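Local coordinates for mucin-like protocadherin (PDB 6OAE), which probably joins neighbouring microvilli of epithelial cells through calcium-dependent complexes with the cadherin CDHR2, so controlling how microvilli pack, at residues W178-R182 / H193-A197; P166-Y170 / N202-A206; I135-L140 / L153-P159. One frame throughout, in Å; residues are numbered along the deposited sequence. Where two conformers were deposited one is given.

Contact 1: residues W178-R182 / H193-A197; sequences WLLVR and HTATA
Leu180 and Thr196 lie side by side across two neighbouring antiparallel strands of the second cadherin repeat, a Greek-key beta sandwich. Residues 178-182 and 194-197 belong to the hairpin of strands 174-182 and 194-204. The leucine sends its CD2 methyl to the CG2 methyl of Thr196, 3.5 Å away. It gets there because Leu180 CG is anti to its carbonyl carbon (chi1 -49°), and CD2 then leans toward the partner strand. Arg182 and Thr194 share this face, and here CB of the arginine passes the threonine hydroxyl. The rest of the Arg182 chain runs extended away from Thr194. Its guanidinium group is held elsewhere, with NH2 bonded to the carbonyl of Pro185.

The opposite face carries Leu179, Val181, Ala195 and Ala197. Val181 CG1 lies 3.7 Å from Ala195 CB. This face turns to the sandwich interior, where Val181 also touches Phe100, and Ala197 touches Phe102.

Four backbone bonds fix the register, two each at the hydrogen-bonded pairs Leu179-Ala197 and Val181-Ala195. Just before the second strand, His193 points off toward the calcium end of the repeat, and its ND1 bonds to Asp183, a calcium ligand. At the other end Trp178 has the carbonyl of Ala197 at its ring edge. The same oxygen takes the bond from Leu179 N, 2.8 Å from Ala197 O and nearly straight at 168°.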
loop_
_atom_site.group_PDB
_atom_site.type_symbol
_atom_site.label_atom_id
_atom_site.label_comp_id
_atom_site.label_asym_id
_atom_site.label_seq_id
_atom_site.Cartn_x
_atom_site.Cartn_y
_atom_site.Cartn_z
ATOM N N TRP A 178 8.931 21.290 8.929
ATOM C CA TRP A 178 7.880 20.256 8.823
ATOM C C TRP A 178 8.219 19.432 7.582
ATOM O O TRP A 178 8.444 20.042 6.501
ATOM C CB TRP A 178 6.483 20.848 8.696
ATOM C CG TRP A 178 5.887 21.322 9.979
ATOM C CD1 TRP A 178 5.526 20.555 11.049
ATOM C CD2 TRP A 178 5.545 22.681 10.311
ATOM N NE1 TRP A 178 4.997 21.347 12.036
ATOM C CE2 TRP A 178 4.992 22.656 11.612
ATOM C CE3 TRP A 178 5.659 23.912 9.644
ATOM C CZ2 TRP A 178 4.556 23.823 12.255
ATOM C CZ3 TRP A 178 5.230 25.061 10.280
ATOM C CH2 TRP A 178 4.685 25.017 11.570
ATOM N N LEU A 179 8.288 18.129 7.742
ATOM C CA LEU A 179 8.402 17.171 6.629
ATOM C C LEU A 179 7.038 16.507 6.475
ATOM O O LEU A 179 6.589 15.879 7.444
ATOM C CB LEU A 179 9.496 16.155 6.943
ATOM C CG LEU A 179 9.773 15.143 5.835
ATOM C CD1 LEU A 179 10.235 15.809 4.548
ATOM C CD2 LEU A 179 10.787 14.144 6.313
ATOM N N LEU A 180 6.408 16.675 5.317
ATOM C CA LEU A 180 5.095 16.063 5.001
ATOM C C LEU A 180 5.317 14.946 4.006
ATOM O O LEU A 180 6.179 15.089 3.128
ATOM C CB LEU A 180 4.148 17.088 4.380
ATOM C CG LEU A 180 4.031 18.420 5.107
ATOM C CD1 LEU A 180 3.039 19.318 4.383
ATOM C CD2 LEU A 180 3.614 18.216 6.546
ATOM N N VAL A 181 4.533 13.886 4.110
ATOM C CA VAL A 181 4.529 12.853 3.053
ATOM C C VAL A 181 3.067 12.567 2.738
ATOM O O VAL A 181 2.263 12.558 3.690
ATOM C CB VAL A 181 5.312 11.591 3.464
ATOM C CG1 VAL A 181 4.700 10.883 4.676
ATOM C CG2 VAL A 181 5.462 10.644 2.290
ATOM N N ARG A 182 2.746 12.369 1.466
ATOM C CA ARG A 182 1.401 11.906 1.043
ATOM C C ARG A 182 1.612 10.747 0.075
ATOM O O ARG A 182 2.724 10.651 -0.516
ATOM C CB ARG A 182 0.554 13.054 0.474
ATOM C CG ARG A 182 1.122 13.688 -0.779
ATOM C CD ARG A 182 0.211 14.670 -1.507
ATOM N NE ARG A 182 0.873 15.069 -2.750
ATOM C CZ ARG A 182 1.772 16.054 -2.883
ATOM N NH1 ARG A 182 2.144 16.807 -1.857
ATOM N NH2 ARG A 182 2.296 16.296 -4.070
ATOM N N HIS A 193 -3.622 10.047 1.990
ATOM C CA HIS A 193 -3.203 10.007 3.407
ATOM C C HIS A 193 -1.917 10.799 3.549
ATOM O O HIS A 193 -1.057 10.657 2.671
ATOM C CB HIS A 193 -3.007 8.579 3.874
ATOM C CG HIS A 193 -4.166 7.700 3.568
ATOM N ND1 HIS A 193 -4.130 6.817 2.523
ATOM C CD2 HIS A 193 -5.389 7.585 4.150
ATOM C CE1 HIS A 193 -5.283 6.166 2.472
ATOM N NE2 HIS A 193 -6.077 6.626 3.463
ATOM N N THR A 194 -1.808 11.560 4.632
ATOM C CA THR A 194 -0.649 12.437 4.911
ATOM C C THR A 194 -0.103 12.060 6.284
ATOM O O THR A 194 -0.913 11.753 7.176
ATOM C CB THR A 194 -1.026 13.921 4.823
ATOM O OG1 THR A 194 -1.439 14.185 3.483
ATOM C CG2 THR A 194 0.121 14.858 5.139
ATOM N N ALA A 195 1.220 12.080 6.420
ATOM C CA ALA A 195 1.950 11.969 7.690
ATOM C C ALA A 195 2.888 13.179 7.768
ATOM O O ALA A 195 3.273 13.733 6.699
ATOM C CB ALA A 195 2.683 10.664 7.762
ATOM N N THR A 196 3.197 13.605 8.990
ATOM C CA THR A 196 4.013 14.805 9.261
ATOM C C THR A 196 5.060 14.419 10.299
ATOM O O THR A 196 4.794 13.533 11.123
ATOM C CB THR A 196 3.156 15.997 9.712
ATOM O OG1 THR A 196 2.766 15.778 11.058
ATOM C CG2 THR A 196 1.914 16.218 8.890
ATOM N N ALA A 197 6.225 15.031 10.208
ATOM C CA ALA A 197 7.320 14.881 11.182
ATOM C C ALA A 197 8.062 16.216 11.220
ATOM O O ALA A 197 7.867 17.022 10.291
ATOM C CB ALA A 197 8.202 13.736 10.803
#

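Contact 2: residues P166-Y170 / N202-A206; sequences PLDFY and NVVPA
The carbonyl oxygen of Val203 meets the edge of the Phe169 ring, near its plane. It stands 3.4 Å from Phe169 CD1 and 3.7 Å from Phe169 CE1, so two neighbouring ring carbons face one oxygen. This is a weak polar approach, not a conventional hydrogen bond. It sits where the loop 166-170 packs on the last strand of the second cadherin repeat, 194-204, just before the modelled chain ends.

The same ring is also covered from above. Pro205 lies over one face, with CG 3.8 Å from the ring centroid of Phe169 and only 10° off the ring normal. This is a CH-pi contact. CB and CD of the proline spread over opposite parts of the ring, CD nearest to CE1. The ring is turned to this place by its first torsion: CG is anti to the backbone N of Phe169 (chi1 170°), which carries the ring out along the chain leaving the strand.

Behind the ring the contact is aliphatic. Val203 CG1 lies 4.0 Å from Phe169 CB, and 4.2 Å from Leu167 CB. Val203 and Leu167 are buried, and Leu167 continues to Val109 of strand 104-110 and to Tyr150. Within the loop, Tyr170 turns its ring so that CD2 of Phe169 stands over one of its faces.

The loop is also tied by polar groups at its backbone. Glu111 OE1 accepts from Phe169 N, and Asp168 OD1 accepts from the N of Glu171, with a weak further bond from Tyr170 N. Between the two segments themselves, attachment therefore rests on shape, dispersion and weak C-H polarity, with one aromatic ring serving both a carbonyl and a proline.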
loop_
_atom_site.group_PDB
_atom_site.type_symbol
_atom_site.label_atom_id
_atom_site.label_comp_id
_atom_site.label_asym_id
_atom_site.label_seq_id
_atom_site.Cartn_x
_atom_site.Cartn_y
_atom_site.Cartn_z
ATOM N N PRO A 166 25.870 28.339 2.079
ATOM C CA PRO A 166 26.780 28.208 3.217
ATOM C C PRO A 166 26.058 28.470 4.545
ATOM O O PRO A 166 25.280 29.390 4.623
ATOM C CB PRO A 166 27.895 29.241 2.954
ATOM C CG PRO A 166 27.782 29.594 1.495
ATOM C CD PRO A 166 26.364 29.278 1.053
ATOM N N LEU A 167 26.312 27.626 5.541
ATOM C CA LEU A 167 25.766 27.767 6.899
ATOM C C LEU A 167 26.563 28.850 7.625
ATOM O O LEU A 167 27.750 29.126 7.244
ATOM C CB LEU A 167 25.842 26.430 7.638
ATOM C CG LEU A 167 25.067 25.290 6.979
ATOM C CD1 LEU A 167 25.353 23.968 7.676
ATOM C CD2 LEU A 167 23.574 25.592 6.989
ATOM N N ASP A 168 25.936 29.432 8.624
ATOM C CA ASP A 168 26.557 30.463 9.485
ATOM C C ASP A 168 26.008 30.252 10.894
ATOM O O ASP A 168 24.877 30.619 11.142
ATOM C CB ASP A 168 26.274 31.843 8.888
ATOM C CG ASP A 168 26.933 32.988 9.630
ATOM O OD1 ASP A 168 27.156 32.842 10.850
ATOM O OD2 ASP A 168 27.205 34.025 8.964
ATOM N N PHE A 169 26.819 29.684 11.772
ATOM C CA PHE A 169 26.475 29.332 13.165
ATOM C C PHE A 169 25.944 30.554 13.931
ATOM O O PHE A 169 24.994 30.390 14.705
ATOM C CB PHE A 169 27.702 28.754 13.859
ATOM C CG PHE A 169 27.542 28.578 15.333
ATOM C CD1 PHE A 169 26.797 27.521 15.829
ATOM C CD2 PHE A 169 28.140 29.461 16.225
ATOM C CE1 PHE A 169 26.644 27.354 17.193
ATOM C CE2 PHE A 169 27.983 29.283 17.589
ATOM C CZ PHE A 169 27.234 28.234 18.070
ATOM N N TYR A 170 26.541 31.732 13.728
ATOM C CA TYR A 170 26.211 32.961 14.485
ATOM C C TYR A 170 24.837 33.463 14.046
ATOM O O TYR A 170 23.990 33.800 14.928
ATOM C CB TYR A 170 27.355 33.977 14.349
ATOM C CG TYR A 170 28.609 33.399 14.936
ATOM C CD1 TYR A 170 28.799 33.382 16.304
ATOM C CD2 TYR A 170 29.559 32.790 14.132
ATOM C CE1 TYR A 170 29.923 32.809 16.864
ATOM C CE2 TYR A 170 30.701 32.220 14.675
ATOM C CZ TYR A 170 30.875 32.227 16.047
ATOM O OH TYR A 170 31.970 31.679 16.606
ATOM N N ASN A 202 20.758 21.489 13.488
ATOM C CA ASN A 202 21.569 22.243 14.475
ATOM C C ASN A 202 22.982 22.416 13.910
ATOM O O ASN A 202 23.670 21.387 13.708
ATOM C CB ASN A 202 21.574 21.551 15.835
ATOM C CG ASN A 202 22.210 22.410 16.901
ATOM O OD1 ASN A 202 22.007 23.624 16.921
ATOM N ND2 ASN A 202 22.974 21.789 17.790
ATOM N N VAL A 203 23.382 23.660 13.654
ATOM C CA VAL A 203 24.702 23.987 13.065
ATOM C C VAL A 203 25.707 23.901 14.205
ATOM O O VAL A 203 25.451 24.501 15.239
ATOM C CB VAL A 203 24.716 25.371 12.391
ATOM C CG1 VAL A 203 26.077 25.706 11.805
ATOM C CG2 VAL A 203 23.650 25.481 11.324
ATOM N N VAL A 204 26.792 23.163 14.018
ATOM C CA VAL A 204 27.871 23.087 15.034
ATOM C C VAL A 204 28.978 23.997 14.518
ATOM O O VAL A 204 29.251 24.048 13.322
ATOM C CB VAL A 204 28.310 21.645 15.348
ATOM C CG1 VAL A 204 27.128 20.829 15.858
ATOM C CG2 VAL A 204 28.959 20.944 14.187
ATOM N N PRO A 205 29.608 24.788 15.390
ATOM C CA PRO A 205 30.659 25.708 14.943
ATOM C C PRO A 205 31.989 25.030 14.591
ATOM O O PRO A 205 32.193 23.896 14.970
ATOM C CB PRO A 205 30.844 26.654 16.148
ATOM C CG PRO A 205 30.253 25.954 17.342
ATOM C CD PRO A 205 29.346 24.855 16.835
ATOM N N ALA A 206 32.853 25.743 13.863
ATOM C CA ALA A 206 34.303 25.431 13.716
ATOM C C ALA A 206 34.971 25.451 15.099
ATOM O O ALA A 206 35.130 24.463 15.837
ATOM C CB ALA A 206 34.962 26.439 12.796
#

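Contact 3: residues I135-L140 / L153-P159; sequences ILFYTL and LVSVNRP
Pro159 lies over one face of the Tyr138 ring, with its CG 3.6 Å from the ring centroid and 10° off the normal. This CH-pi contact joins the two sheets of the cadherin beta sandwich, since strand 137-142 belongs to one and strand 158-163 to the other. At the ring edge, in plane, stands the carbonyl oxygen of Val156. Val156 O also accepts the backbone bond from Tyr138 N at 2.7 Å. Tyr138 CG is anti to the carbonyl carbon, which swings the ring beneath the proline. Leu153 CD1 packs on Tyr138 CB, and Leu153 CG on Leu140 CB.

Val156 CG2 reaches the edge of the Phe137 ring. Over a face of that ring sits Asn157 ND2, 3.4 Å above the plane, with the amide turned 82° from the ring. Ile135 CG2 closes on Asn157 ND2, with the two side chains crossing at about a right angle. Asn157 ND2 donates to Leu136 O at 3.0 Å and 165°. The oxygen lies in the amide plane, while the donor stands above the carbonyl plane of Leu136.

The second shell sets these groups. Tyr138 OH bonds to Ala127 N. With an alanine here, Pro159 is likely to lose the ring beneath it and Ala127 N its hydroxyl partner. Behind Asn157, the chain is consistent with a turn that brings Val156 and Asn157 to strand 137-142. It is an ST turn, in which Ser155 OG accepts from Asn157 N at 3.1 Å.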
loop_
_atom_site.group_PDB
_atom_site.type_symbol
_atom_site.label_atom_id
_atom_site.label_comp_id
_atom_site.label_asym_id
_atom_site.label_seq_id
_atom_site.Cartn_x
_atom_site.Cartn_y
_atom_site.Cartn_z
ATOM N N ILE A 135 3.471 5.451 -4.639
ATOM C CA ILE A 135 4.637 6.371 -4.739
ATOM C C ILE A 135 4.416 7.452 -3.704
ATOM O O ILE A 135 3.298 8.015 -3.681
ATOM C CB ILE A 135 4.791 6.959 -6.155
ATOM C CG1 ILE A 135 4.877 5.851 -7.213
ATOM C CG2 ILE A 135 5.995 7.902 -6.207
ATOM C CD1 ILE A 135 5.920 4.807 -6.901
ATOM N N LEU A 136 5.418 7.732 -2.875
ATOM C CA LEU A 136 5.262 8.736 -1.793
ATOM C C LEU A 136 5.871 10.071 -2.254
ATOM O O LEU A 136 6.910 10.063 -2.905
ATOM C CB LEU A 136 5.903 8.196 -0.510
ATOM C CG LEU A 136 5.297 6.885 -0.005
ATOM C CD1 LEU A 136 5.836 6.542 1.368
ATOM C CD2 LEU A 136 3.774 6.936 0.009
ATOM N N PHE A 137 5.190 11.149 -1.909
ATOM C CA PHE A 137 5.453 12.546 -2.312
ATOM C C PHE A 137 5.772 13.325 -1.041
ATOM O O PHE A 137 4.913 13.392 -0.150
ATOM C CB PHE A 137 4.247 13.116 -3.044
ATOM C CG PHE A 137 4.070 12.520 -4.412
ATOM C CD1 PHE A 137 3.517 11.250 -4.574
ATOM C CD2 PHE A 137 4.474 13.224 -5.545
ATOM C CE1 PHE A 137 3.383 10.701 -5.843
ATOM C CE2 PHE A 137 4.327 12.673 -6.811
ATOM C CZ PHE A 137 3.773 11.419 -6.958
ATOM N N TYR A 138 6.974 13.890 -0.989
ATOM C CA TYR A 138 7.535 14.563 0.200
ATOM C C TYR A 138 7.649 16.054 -0.042
ATOM O O TYR A 138 8.095 16.479 -1.139
ATOM C CB TYR A 138 8.907 13.999 0.513
ATOM C CG TYR A 138 8.915 12.544 0.862
ATOM C CD1 TYR A 138 9.012 11.569 -0.125
ATOM C CD2 TYR A 138 8.831 12.131 2.186
ATOM C CE1 TYR A 138 9.029 10.221 0.204
ATOM C CE2 TYR A 138 8.862 10.789 2.525
ATOM C CZ TYR A 138 8.960 9.832 1.531
ATOM O OH TYR A 138 8.974 8.498 1.850
ATOM N N THR A 139 7.276 16.815 0.974
ATOM C CA THR A 139 7.295 18.288 0.985
ATOM C C THR A 139 8.026 18.754 2.228
ATOM O O THR A 139 7.760 18.188 3.297
ATOM C CB THR A 139 5.875 18.856 0.951
ATOM O OG1 THR A 139 5.276 18.291 -0.215
ATOM C CG2 THR A 139 5.874 20.363 0.866
ATOM N N LEU A 140 8.895 19.760 2.085
ATOM C CA LEU A 140 9.613 20.395 3.213
ATOM C C LEU A 140 9.049 21.809 3.386
ATOM O O LEU A 140 9.037 22.579 2.369
ATOM C CB LEU A 140 11.102 20.410 2.895
ATOM C CG LEU A 140 12.005 20.718 4.081
ATOM C CD1 LEU A 140 12.082 19.526 5.025
ATOM C CD2 LEU A 140 13.391 21.120 3.591
ATOM N N LEU A 153 14.770 19.375 -0.405
ATOM C CA LEU A 153 14.743 17.947 -0.776
ATOM C C LEU A 153 15.280 17.839 -2.189
ATOM O O LEU A 153 15.022 18.763 -3.010
ATOM C CB LEU A 153 13.316 17.427 -0.700
ATOM C CG LEU A 153 12.677 17.461 0.679
ATOM C CD1 LEU A 153 11.283 16.892 0.591
ATOM C CD2 LEU A 153 13.510 16.677 1.689
ATOM N N VAL A 154 15.997 16.765 -2.483
ATOM C CA VAL A 154 16.506 16.550 -3.860
ATOM C C VAL A 154 15.314 16.494 -4.823
ATOM O O VAL A 154 15.388 17.128 -5.910
ATOM C CB VAL A 154 17.401 15.296 -3.949
ATOM C CG1 VAL A 154 17.682 14.915 -5.392
ATOM C CG2 VAL A 154 18.688 15.522 -3.191
ATOM N N SER A 155 14.251 15.792 -4.460
ATOM C CA SER A 155 12.979 15.806 -5.228
ATOM C C SER A 155 11.805 15.381 -4.355
ATOM O O SER A 155 12.018 14.805 -3.267
ATOM C CB SER A 155 13.045 14.914 -6.467
ATOM O OG SER A 155 12.724 13.578 -6.116
ATOM N N VAL A 156 10.598 15.604 -4.865
ATOM C CA VAL A 156 9.340 15.198 -4.199
ATOM C C VAL A 156 9.309 13.669 -3.976
ATOM O O VAL A 156 8.663 13.263 -3.051
ATOM C CB VAL A 156 8.127 15.718 -4.995
ATOM C CG1 VAL A 156 7.956 15.002 -6.324
ATOM C CG2 VAL A 156 6.867 15.650 -4.181
ATOM N N ASN A 157 9.994 12.847 -4.772
ATOM C CA ASN A 157 9.995 11.370 -4.564
ATOM C C ASN A 157 11.329 10.837 -3.999
ATOM O O ASN A 157 11.374 9.656 -3.722
ATOM C CB ASN A 157 9.634 10.640 -5.846
ATOM C CG ASN A 157 8.347 11.164 -6.448
ATOM O OD1 ASN A 157 8.342 11.572 -7.610
ATOM N ND2 ASN A 157 7.266 11.171 -5.669
ATOM N N ARG A 158 12.342 11.697 -3.839
ATOM C CA ARG A 158 13.682 11.358 -3.277
ATOM C C ARG A 158 13.955 12.285 -2.099
ATOM O O ARG A 158 14.603 13.316 -2.272
ATOM C CB ARG A 158 14.783 11.530 -4.326
ATOM C CG ARG A 158 14.427 11.018 -5.713
ATOM C CD ARG A 158 14.583 9.524 -5.872
ATOM N NE ARG A 158 15.959 9.076 -5.741
ATOM C CZ ARG A 158 16.453 8.008 -6.354
ATOM N NH1 ARG A 158 15.678 7.290 -7.148
ATOM N NH2 ARG A 158 17.716 7.669 -6.176
ATOM N N PRO A 159 13.461 11.974 -0.879
ATOM C CA PRO A 159 13.653 12.854 0.273
ATOM C C PRO A 159 15.047 12.808 0.924
ATOM O O PRO A 159 15.147 12.521 2.102
ATOM C CB PRO A 159 12.550 12.342 1.221
ATOM C CG PRO A 159 12.528 10.871 0.969
ATOM C CD PRO A 159 12.633 10.801 -0.540
#

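All three contacts lie in the second cadherin repeat. Contacts 1 and 3 are neighbours, with centres 10 Å apart. Strand 174-182 lies between 137-142 and 194-204 in one sheet. Leu180 N and Thr139 O, 2.9 Å apart, probably form a bond between the two contacts, and Val181 CG2 packs on Tyr138 CE2. Contact 2 is remote: its centre is 27 Å from contact 1 and 25 Å from contact 3. It shares strand 194-204 with contact 1, however. That strand starts right after His193, whose side chain is about 4 Å from a bound calcium ion, and runs to contact 2 at the far end.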